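Local coordinates for peptidase M16 inactive domain family protein (Pseudomonas fluorescens, PDB 3GWB) that is of unknown specific function but belongs to the peptidase M16 family, where it represents the inactive domain type and is only tentatively linked to hydrolase activity, at residues T362-N365 / A366-V369; L205-S208 / D209-I213; F334-Y337 / L338-P342; Q399-A402 / A403-H407. All blocks are in the same frame, centred on the assembly; numbering follows the deposited sequence.

Interaction 1 of 4, residues T362-N365 / A366-V369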
loop_
_atom_site.group_PDB
_atom_site.type_symbol
_atom_site.label_atom_id
_atom_site.label_comp_id
_atom_site.label_asym_id
_atom_site.label_seq_id
_atom_site.Cartn_x
_atom_site.Cartn_y
_atom_site.Cartn_z
ATOM N N THR A 362 -24.445 -8.399 -5.381
ATOM C CA THR A 362 -23.523 -8.526 -4.262
ATOM C C THR A 362 -22.472 -7.413 -4.289
ATOM O O THR A 362 -21.649 -7.307 -3.382
ATOM C CB THR A 362 -22.805 -9.902 -4.297
ATOM O OG1 THR A 362 -21.672 -9.879 -3.417
ATOM C CG2 THR A 362 -22.334 -10.235 -5.719
ATOM N N ALA A 363 -22.512 -6.577 -5.323
ATOM C CA ALA A 363 -21.548 -5.491 -5.465
ATOM C C ALA A 363 -21.660 -4.438 -4.357
ATOM O O ALA A 363 -22.752 -3.981 -4.018
ATOM C CB ALA A 363 -21.704 -4.840 -6.837
ATOM N N SER A 364 -20.510 -4.055 -3.807
ATOM C CA SER A 364 -20.445 -3.070 -2.734
ATOM C C SER A 364 -20.571 -1.659 -3.281
ATOM O O SER A 364 -20.455 -1.440 -4.490
ATOM C CB SER A 364 -19.112 -3.189 -1.995
ATOM O OG SER A 364 -18.029 -2.878 -2.863
ATOM N N ASN A 365 -20.790 -0.702 -2.388
ATOM C CA ASN A 365 -20.908 0.687 -2.801
ATOM C C ASN A 365 -19.625 1.159 -3.495
ATOM O O ASN A 365 -19.689 1.855 -4.505
ATOM C CB ASN A 365 -21.230 1.586 -1.594
ATOM C CG ASN A 365 -22.596 1.289 -0.987
ATOM O OD1 ASN A 365 -23.411 0.585 -1.578
ATOM N ND2 ASN A 365 -22.853 1.836 0.193
ATOM N N ALA A 366 -18.464 0.758 -2.973
ATOM C CA ALA A 366 -17.182 1.166 -3.558
ATOM C C ALA A 366 -16.992 0.645 -4.980
ATOM O O ALA A 366 -16.490 1.360 -5.852
ATOM C CB ALA A 366 -16.019 0.689 -2.682
ATOM N N ASP A 367 -17.378 -0.607 -5.211
ATOM C CA ASP A 367 -17.231 -1.181 -6.541
ATOM C C ASP A 367 -18.185 -0.495 -7.512
ATOM O O ASP A 367 -17.805 -0.149 -8.625
ATOM C CB ASP A 367 -17.503 -2.685 -6.521
ATOM C CG ASP A 367 -16.361 -3.477 -5.905
ATOM O OD1 ASP A 367 -15.198 -3.265 -6.321
ATOM O OD2 ASP A 367 -16.627 -4.316 -5.015
ATOM N N ILE A 368 -19.423 -0.295 -7.080
ATOM C CA ILE A 368 -20.425 0.355 -7.926
ATOM C C ILE A 368 -20.021 1.792 -8.243
ATOM O O ILE A 368 -20.010 2.198 -9.403
ATOM C CB ILE A 368 -21.818 0.354 -7.249
ATOM C CG1 ILE A 368 -22.264 -1.084 -6.976
ATOM C CG2 ILE A 368 -22.845 1.046 -8.142
ATOM C CD1 ILE A 368 -22.381 -1.938 -8.227
ATOM N N VAL A 369 -19.668 2.559 -7.215
ATOM C CA VAL A 369 -19.283 3.951 -7.422
ATOM C C VAL A 369 -18.108 4.058 -8.408
ATOM O O VAL A 369 -18.024 5.012 -9.188
ATOM C CB VAL A 369 -18.929 4.637 -6.073
ATOM C CG1 VAL A 369 -17.484 4.309 -5.657
ATOM C CG2 VAL A 369 -19.151 6.143 -6.197
#

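Interaction 2 of 4, residues L205-S208 / D209-I213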
loop_
_atom_site.group_PDB
_atom_site.type_symbol
_atom_site.label_atom_id
_atom_site.label_comp_id
_atom_site.label_asym_id
_atom_site.label_seq_id
_atom_site.Cartn_x
_atom_site.Cartn_y
_atom_site.Cartn_z
ATOM N N LEU A 205 -28.854 6.755 0.733
ATOM C CA LEU A 205 -29.353 8.106 0.501
ATOM C C LEU A 205 -30.582 8.043 -0.389
ATOM O O LEU A 205 -30.721 7.124 -1.195
ATOM C CB LEU A 205 -28.293 8.944 -0.218
ATOM C CG LEU A 205 -26.901 9.168 0.382
ATOM C CD1 LEU A 205 -25.950 9.692 -0.709
ATOM C CD2 LEU A 205 -27.001 10.147 1.539
ATOM N N SER A 206 -31.469 9.019 -0.243
ATOM C CA SER A 206 -32.650 9.087 -1.094
ATOM C C SER A 206 -32.196 9.893 -2.313
ATOM O O SER A 206 -31.130 10.510 -2.286
ATOM C CB SER A 206 -33.786 9.828 -0.380
ATOM O OG SER A 206 -33.449 11.191 -0.152
ATOM N N ARG A 207 -32.981 9.876 -3.386
ATOM C CA ARG A 207 -32.632 10.648 -4.580
ATOM C C ARG A 207 -32.515 12.134 -4.202
ATOM O O ARG A 207 -31.634 12.843 -4.691
ATOM C CB ARG A 207 -33.707 10.448 -5.659
ATOM C CG ARG A 207 -33.741 11.490 -6.776
ATOM C CD ARG A 207 -32.515 11.452 -7.677
ATOM N NE ARG A 207 -32.581 12.476 -8.726
ATOM C CZ ARG A 207 -32.901 12.246 -9.998
ATOM N NH1 ARG A 207 -33.191 11.022 -10.416
ATOM N NH2 ARG A 207 -32.930 13.249 -10.867
ATOM N N SER A 208 -33.403 12.599 -3.327
ATOM C CA SER A 208 -33.387 13.995 -2.891
ATOM C C SER A 208 -32.109 14.273 -2.107
ATOM O O SER A 208 -31.483 15.320 -2.279
ATOM C CB SER A 208 -34.613 14.296 -2.024
ATOM O OG SER A 208 -35.810 14.023 -2.738
ATOM N N ASP A 209 -31.719 13.333 -1.246
ATOM C CA ASP A 209 -30.488 13.481 -0.470
ATOM C C ASP A 209 -29.328 13.637 -1.447
ATOM O O ASP A 209 -28.459 14.486 -1.278
ATOM C CB ASP A 209 -30.193 12.233 0.381
ATOM C CG ASP A 209 -31.127 12.077 1.571
ATOM O OD1 ASP A 209 -31.627 13.100 2.092
ATOM O OD2 ASP A 209 -31.335 10.914 1.997
ATOM N N ALA A 210 -29.318 12.784 -2.463
ATOM C CA ALA A 210 -28.265 12.780 -3.470
ATOM C C ALA A 210 -28.228 14.074 -4.270
ATOM O O ALA A 210 -27.151 14.587 -4.596
ATOM C CB ALA A 210 -28.452 11.589 -4.400
ATOM N N GLU A 211 -29.403 14.599 -4.597
ATOM C CA GLU A 211 -29.467 15.841 -5.352
ATOM C C GLU A 211 -28.808 16.969 -4.570
ATOM O O GLU A 211 -28.023 17.735 -5.129
ATOM C CB GLU A 211 -30.920 16.194 -5.671
ATOM C CG GLU A 211 -31.375 15.716 -7.044
ATOM C CD GLU A 211 -32.885 15.756 -7.201
ATOM O OE1 GLU A 211 -33.531 16.572 -6.505
ATOM O OE2 GLU A 211 -33.426 14.981 -8.020
ATOM N N ALA A 212 -29.112 17.053 -3.276
ATOM C CA ALA A 212 -28.547 18.092 -2.408
ATOM C C ALA A 212 -27.028 17.947 -2.279
ATOM O O ALA A 212 -26.292 18.939 -2.350
ATOM C CB ALA A 212 -29.205 18.030 -1.021
ATOM N N ILE A 213 -26.558 16.716 -2.090
ATOM C CA ILE A 213 -25.128 16.453 -1.960
ATOM C C ILE A 213 -24.398 16.865 -3.240
ATOM O O ILE A 213 -23.378 17.564 -3.201
ATOM C CB ILE A 213 -24.849 14.947 -1.722
ATOM C CG1 ILE A 213 -25.542 14.468 -0.442
ATOM C CG2 ILE A 213 -23.350 14.692 -1.730
ATOM C CD1 ILE A 213 -25.284 15.311 0.756
HETATM O O HOH W 1 -32.246 16.131 -10.362
HETATM O O HOH W 2 -36.233 14.909 -5.792
#

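Interaction 3 of 4, residues F334-Y337 / L338-P342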
loop_
_atom_site.group_PDB
_atom_site.type_symbol
_atom_site.label_atom_id
_atom_site.label_comp_id
_atom_site.label_asym_id
_atom_site.label_seq_id
_atom_site.Cartn_x
_atom_site.Cartn_y
_atom_site.Cartn_z
ATOM N N PHE A 334 1.501 -15.786 -27.991
ATOM C CA PHE A 334 0.614 -14.692 -28.363
ATOM C C PHE A 334 0.121 -14.881 -29.795
ATOM O O PHE A 334 -1.072 -14.750 -30.075
ATOM C CB PHE A 334 1.350 -13.359 -28.253
ATOM C CG PHE A 334 0.518 -12.177 -28.636
ATOM C CD1 PHE A 334 -0.626 -11.860 -27.919
ATOM C CD2 PHE A 334 0.882 -11.370 -29.710
ATOM C CE1 PHE A 334 -1.402 -10.758 -28.259
ATOM C CE2 PHE A 334 0.112 -10.261 -30.061
ATOM C CZ PHE A 334 -1.031 -9.956 -29.331
ATOM N N ALA A 335 1.049 -15.169 -30.702
ATOM C CA ALA A 335 0.700 -15.370 -32.105
ATOM C C ALA A 335 -0.300 -16.508 -32.226
ATOM O O ALA A 335 -1.314 -16.385 -32.909
ATOM C CB ALA A 335 1.948 -15.681 -32.912
ATOM N N GLU A 336 0.002 -17.611 -31.544
ATOM C CA GLU A 336 -0.838 -18.801 -31.542
ATOM C C GLU A 336 -2.236 -18.493 -31.008
ATOM O O GLU A 336 -3.223 -19.006 -31.524
ATOM C CB GLU A 336 -0.162 -19.894 -30.703
ATOM C CG GLU A 336 -1.051 -21.057 -30.271
ATOM C CD GLU A 336 -1.751 -21.746 -31.426
ATOM O OE1 GLU A 336 -1.095 -22.018 -32.459
ATOM O OE2 GLU A 336 -2.963 -22.029 -31.288
ATOM N N TYR A 337 -2.320 -17.650 -29.985
ATOM C CA TYR A 337 -3.616 -17.286 -29.418
ATOM C C TYR A 337 -4.468 -16.483 -30.408
ATOM O O TYR A 337 -5.657 -16.755 -30.570
ATOM C CB TYR A 337 -3.439 -16.467 -28.137
ATOM C CG TYR A 337 -4.739 -16.211 -27.407
ATOM C CD1 TYR A 337 -5.454 -17.262 -26.835
ATOM C CD2 TYR A 337 -5.261 -14.922 -27.295
ATOM C CE1 TYR A 337 -6.659 -17.037 -26.165
ATOM C CE2 TYR A 337 -6.472 -14.684 -26.624
ATOM C CZ TYR A 337 -7.165 -15.750 -26.062
ATOM O OH TYR A 337 -8.364 -15.536 -25.394
ATOM N N LEU A 338 -3.870 -15.482 -31.054
ATOM C CA LEU A 338 -4.612 -14.662 -32.014
ATOM C C LEU A 338 -5.013 -15.487 -33.225
ATOM O O LEU A 338 -6.071 -15.267 -33.821
ATOM C CB LEU A 338 -3.773 -13.470 -32.483
ATOM C CG LEU A 338 -3.476 -12.361 -31.473
ATOM C CD1 LEU A 338 -2.721 -11.233 -32.172
ATOM C CD2 LEU A 338 -4.782 -11.836 -30.884
ATOM N N LYS A 339 -4.158 -16.439 -33.576
ATOM C CA LYS A 339 -4.385 -17.312 -34.717
ATOM C C LYS A 339 -5.547 -18.285 -34.536
ATOM O O LYS A 339 -6.422 -18.374 -35.394
ATOM C CB LYS A 339 -3.109 -18.098 -35.025
ATOM C CG LYS A 339 -3.232 -19.066 -36.194
ATOM C CD LYS A 339 -1.937 -19.840 -36.401
ATOM C CE LYS A 339 -2.059 -20.853 -37.530
ATOM N NZ LYS A 339 -2.344 -20.200 -38.839
ATOM N N ASN A 340 -5.568 -19.014 -33.423
ATOM C CA ASN A 340 -6.623 -19.998 -33.209
ATOM C C ASN A 340 -7.715 -19.618 -32.230
ATOM O O ASN A 340 -8.756 -20.270 -32.179
ATOM C CB ASN A 340 -6.010 -21.333 -32.792
ATOM C CG ASN A 340 -5.186 -21.948 -33.896
ATOM O OD1 ASN A 340 -5.598 -21.946 -35.054
ATOM N ND2 ASN A 340 -4.020 -22.483 -33.549
ATOM N N GLY A 341 -7.486 -18.563 -31.459
ATOM C CA GLY A 341 -8.484 -18.145 -30.498
ATOM C C GLY A 341 -8.488 -19.037 -29.275
ATOM O O GLY A 341 -7.649 -19.928 -29.143
ATOM N N PRO A 342 -9.426 -18.816 -28.348
ATOM C CA PRO A 342 -9.509 -19.625 -27.134
ATOM C C PRO A 342 -10.333 -20.890 -27.363
ATOM O O PRO A 342 -11.147 -20.940 -28.279
ATOM C CB PRO A 342 -10.179 -18.675 -26.155
ATOM C CG PRO A 342 -11.174 -17.998 -27.031
ATOM C CD PRO A 342 -10.377 -17.689 -28.289
#

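Interaction 4 of 4, residues Q399-A402 / A403-H407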
loop_
_atom_site.group_PDB
_atom_site.type_symbol
_atom_site.label_atom_id
_atom_site.label_comp_id
_atom_site.label_asym_id
_atom_site.label_seq_id
_atom_site.Cartn_x
_atom_site.Cartn_y
_atom_site.Cartn_z
ATOM N N GLN A 399 -16.353 -14.967 -31.696
ATOM C CA GLN A 399 -16.453 -13.531 -31.439
ATOM C C GLN A 399 -15.240 -13.004 -30.685
ATOM O O GLN A 399 -14.772 -11.901 -30.949
ATOM C CB GLN A 399 -17.716 -13.215 -30.638
ATOM C CG GLN A 399 -19.010 -13.569 -31.353
ATOM C CD GLN A 399 -20.223 -13.348 -30.474
ATOM O OE1 GLN A 399 -20.280 -13.832 -29.346
ATOM N NE2 GLN A 399 -21.200 -12.614 -30.988
ATOM N N VAL A 400 -14.742 -13.782 -29.732
ATOM C CA VAL A 400 -13.569 -13.367 -28.979
ATOM C C VAL A 400 -12.364 -13.352 -29.921
ATOM O O VAL A 400 -11.610 -12.380 -29.964
ATOM C CB VAL A 400 -13.307 -14.321 -27.796
ATOM C CG1 VAL A 400 -11.952 -14.008 -27.148
ATOM C CG2 VAL A 400 -14.430 -14.187 -26.774
ATOM N N LYS A 401 -12.187 -14.421 -30.690
ATOM C CA LYS A 401 -11.067 -14.485 -31.625
ATOM C C LYS A 401 -11.095 -13.318 -32.617
ATOM O O LYS A 401 -10.057 -12.725 -32.927
ATOM C CB LYS A 401 -11.086 -15.817 -32.384
ATOM C CG LYS A 401 -10.059 -15.925 -33.504
ATOM C CD LYS A 401 -10.171 -17.267 -34.211
ATOM C CE LYS A 401 -9.216 -17.373 -35.389
ATOM N NZ LYS A 401 -9.588 -16.472 -36.518
ATOM N N ALA A 402 -12.283 -12.984 -33.110
ATOM C CA ALA A 402 -12.409 -11.894 -34.066
ATOM C C ALA A 402 -12.027 -10.563 -33.440
ATOM O O ALA A 402 -11.272 -9.788 -34.033
ATOM C CB ALA A 402 -13.828 -11.822 -34.603
ATOM N N ALA A 403 -12.547 -10.306 -32.244
ATOM C CA ALA A 403 -12.276 -9.060 -31.536
ATOM C C ALA A 403 -10.792 -8.868 -31.253
ATOM O O ALA A 403 -10.245 -7.804 -31.516
ATOM C CB ALA A 403 -13.070 -9.017 -30.227
HETATM N N MSE A 404 -10.143 -9.897 -30.718
HETATM C CA MSE A 404 -8.720 -9.805 -30.411
HETATM C C MSE A 404 -7.912 -9.536 -31.679
HETATM O O MSE A 404 -6.952 -8.763 -31.658
HETATM C CB MSE A 404 -8.228 -11.089 -29.739
HETATM C CG MSE A 404 -8.809 -11.335 -28.332
HETATM SE SE MSE A 404 -8.321 -10.121 -27.062
HETATM C CE MSE A 404 -6.740 -10.714 -26.631
ATOM N N ASN A 405 -8.304 -10.172 -32.782
ATOM C CA ASN A 405 -7.615 -9.977 -34.053
ATOM C C ASN A 405 -7.922 -8.608 -34.656
ATOM O O ASN A 405 -7.128 -8.062 -35.424
ATOM C CB ASN A 405 -8.004 -11.073 -35.051
ATOM C CG ASN A 405 -7.179 -12.335 -34.887
ATOM O OD1 ASN A 405 -7.709 -13.404 -34.582
ATOM N ND2 ASN A 405 -5.872 -12.218 -35.094
ATOM N N LYS A 406 -9.073 -8.049 -34.304
ATOM C CA LYS A 406 -9.465 -6.748 -34.831
ATOM C C LYS A 406 -8.725 -5.598 -34.147
ATOM O O LYS A 406 -8.600 -4.511 -34.706
ATOM C CB LYS A 406 -10.975 -6.555 -34.670
ATOM C CG LYS A 406 -11.513 -5.234 -35.204
ATOM C CD LYS A 406 -13.006 -5.124 -34.916
ATOM C CE LYS A 406 -13.577 -3.809 -35.405
ATOM N NZ LYS A 406 -15.007 -3.651 -35.006
ATOM N N HIS A 407 -8.214 -5.843 -32.947
ATOM C CA HIS A 407 -7.527 -4.795 -32.208
ATOM C C HIS A 407 -6.044 -5.040 -31.956
ATOM O O HIS A 407 -5.326 -4.128 -31.547
ATOM C CB HIS A 407 -8.252 -4.567 -30.883
ATOM C CG HIS A 407 -9.653 -4.063 -31.048
ATOM N ND1 HIS A 407 -9.934 -2.775 -31.442
ATOM C CD2 HIS A 407 -10.847 -4.687 -30.918
ATOM C CE1 HIS A 407 -11.245 -2.624 -31.551
ATOM N NE2 HIS A 407 -11.820 -3.773 -31.238
#

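Interaction 1 of 4, residues T362-N365 / A366-V369
Ala366 turns its CB to within 4.1 Å of Ser364 OG, just inside the first turn of helix 365-377. At Asp367 two contacts converge on that same hydroxyl. Asp367 N gives a weak bond to Ser364 OG at 3.3 Å, and Ser364 OG in turn donates to Asp367 OD2 over 2.9 Å, reaching it from above the carboxylate plane (53° out of it). Ser364 is therefore the N-cap of the helix, its OG set between the backbone N and the carbonyl carbon (chi1 64°), where it can face the first turn. With an alanine here, Asp367 N and the carboxylate would probably both lose their hydroxyl mate, and Glu80 of the second subunit would lose its weak bond to OG. Ile368 comes next. Its N binds Ser364 O at 3.0 Å, while its CD1 presses on Ala363 CB at 3.3 Å, tighter than usual for two carbons; the residue before the N-cap thus meets the fourth residue after it, a hydrophobic staple. Val369 N then reaches Asn365 O at 2.8 Å, and the valine side chain packs on Val202 of strand 197-203 and Arg39 of strand 35-42.

Interaction 2 of 4, residues L205-S208 / D209-I213
From Ser206 onward the backbone winds into the first turns of helix 207-220, with Ala210 N bonded to Ser206 O at 2.9 Å, Glu211 N to Arg207 O and Ala212 N to Ser208 O. Ser206 and Asp209 exchange bonds at the head of the helix. Ser206 N points almost straight (169°) at Asp209 OD2, 2.9 Å away, and meets it on the anti side, though well tilted from the carboxylate plane; Asp209 N answers with a 3.0 Å bond to Ser206 OG. Beside these bonds, Leu205 CB rests against Asp209 CB at 3.8 Å. Next to the cap residue, Arg207 bends at chi2 (67°) and reaches forward to the next turn, where NE meets Glu211 OE2 at 2.7 Å in a salt bridge. The guanidinium and carboxylate planes stand nearly perpendicular, 82° apart, so a single nitrogen makes the direct link. A water reinforces it, accepting from Arg207 NH2 and donating weakly to Glu211 OE2, and a second water joins Glu211 OE1 to Ser208 OG. A leucine in place of Arg207 would probably leave Glu211 without its counter-charge and Gln15, which binds NH1, without that donor. The reciprocal side-chain and backbone bonds of Ser206 and Asp209 make this a capping box, placed where strand 197-203 gives way to the helix.

Interaction 3 of 4, residues F334-Y337 / L338-P342
This is a contact between successive turns at the C-terminal end of helix 323-340, running into the turn that leaves it. Phe334 and Leu338 form its apolar side: Leu338 CG sits over one face of the phenyl ring, 4.3 Å from the centroid and 20° off the normal in a CH-pi contact, while Leu338 CD1 approaches Phe334 CZ at 3.5 Å. On the polar side Glu336 bends at chi2 (55°), which carries its carboxylate forward to Asn340. Asn340 ND2 donates to Glu336 OE2 on the syn side, close to both planes; the modelled separation is very short, so its exact length deserves caution. The helix ends with Gly341 N bonded to Tyr337 O at 2.7 Å. With the positive phi of Gly341 (77°), this bond makes an αL C-cap motif; a CB on Gly341 would come too close to Pro342 CD. Because Pro342 has no N-H, it cannot supply the further backbone bond of a Schellman motif, and the chain departs with Pro342 CB lying 3.9 Å from Tyr337 CE1. Around this end, Tyr337 packs on Ile275 and Leu276 of helix 266-277, its OH making a weak hydrogen bond to Gly272 O, while Leu338 leans on Met404 and Pro342 on Val397 and Val400, all three in helix 397-407.

Interaction 4 of 4, residues Q399-A402 / A403-H407
The side chains of Asn405 and Lys401 cross at a slant, and Asn405 CB comes within 3.4 Å of Lys401 O; which end of the flat asparagine amide is nitrogen and which oxygen is uncertain. The other flat group, the imidazole of His407, has Lys406 CG over one face, 4.2 Å above the plane and displaced toward the rim; its NE2 is hydrogen-bonded to Asp265. The backbone is helical: Ala403 N reaches Gln399 O, and Met404 N bonds Val400 O at 3.0 Å. Asn405 N follows with Lys401 O at 3.1 Å. The next bond is more bent: Lys406 N meets Ala402 O at 2.8 Å with an angle of only 130°, and further weak bonds from Lys406 N and His407 N to Ala403 O accompany it as helix 397-407 comes to its end. The helix is amphipathic. Val400, Ala403 and Met404 form its buried side, with Ala403 set against Ala268 and Val269 of helix 266-277, whereas Gln399, Ala402 and Lys406 are exposed. Along the buried side Val400 CG1 approaches Met404 CG at 4.3 Å, a loose apolar contact. Met404, present as selenomethionine, bends at both chi2 (-65°) and chi3 (-81°), and its end leaves Val400 behind to pack with Tyr337 of helix 323-340. Gln399 OE1 accepts a hydrogen bond from Thr396 N, just before the helix begins.

How the interactions relate
Along the chain the order is interaction 2, interaction 3, interaction 1 and interaction 4, none nested in another. Interactions 3 and 4 form a pair, with about 10 Å between centres: helices 323-340 and 397-407 touch there, and both pack on helix 266-277. Interactions 1 and 2 are two helix starts, about 18 Å apart between centres without touching, and both lie against strand 197-203 of the six-stranded sheet. Interactions 2 and 3, about 49 Å apart between centres, lie on opposite sides of the chain's centre, and interaction 1 is on the same side as interaction 2. Helix 365-377, though late in the sequence, thus packs against strands 35-42 and 197-203 of the first sheet.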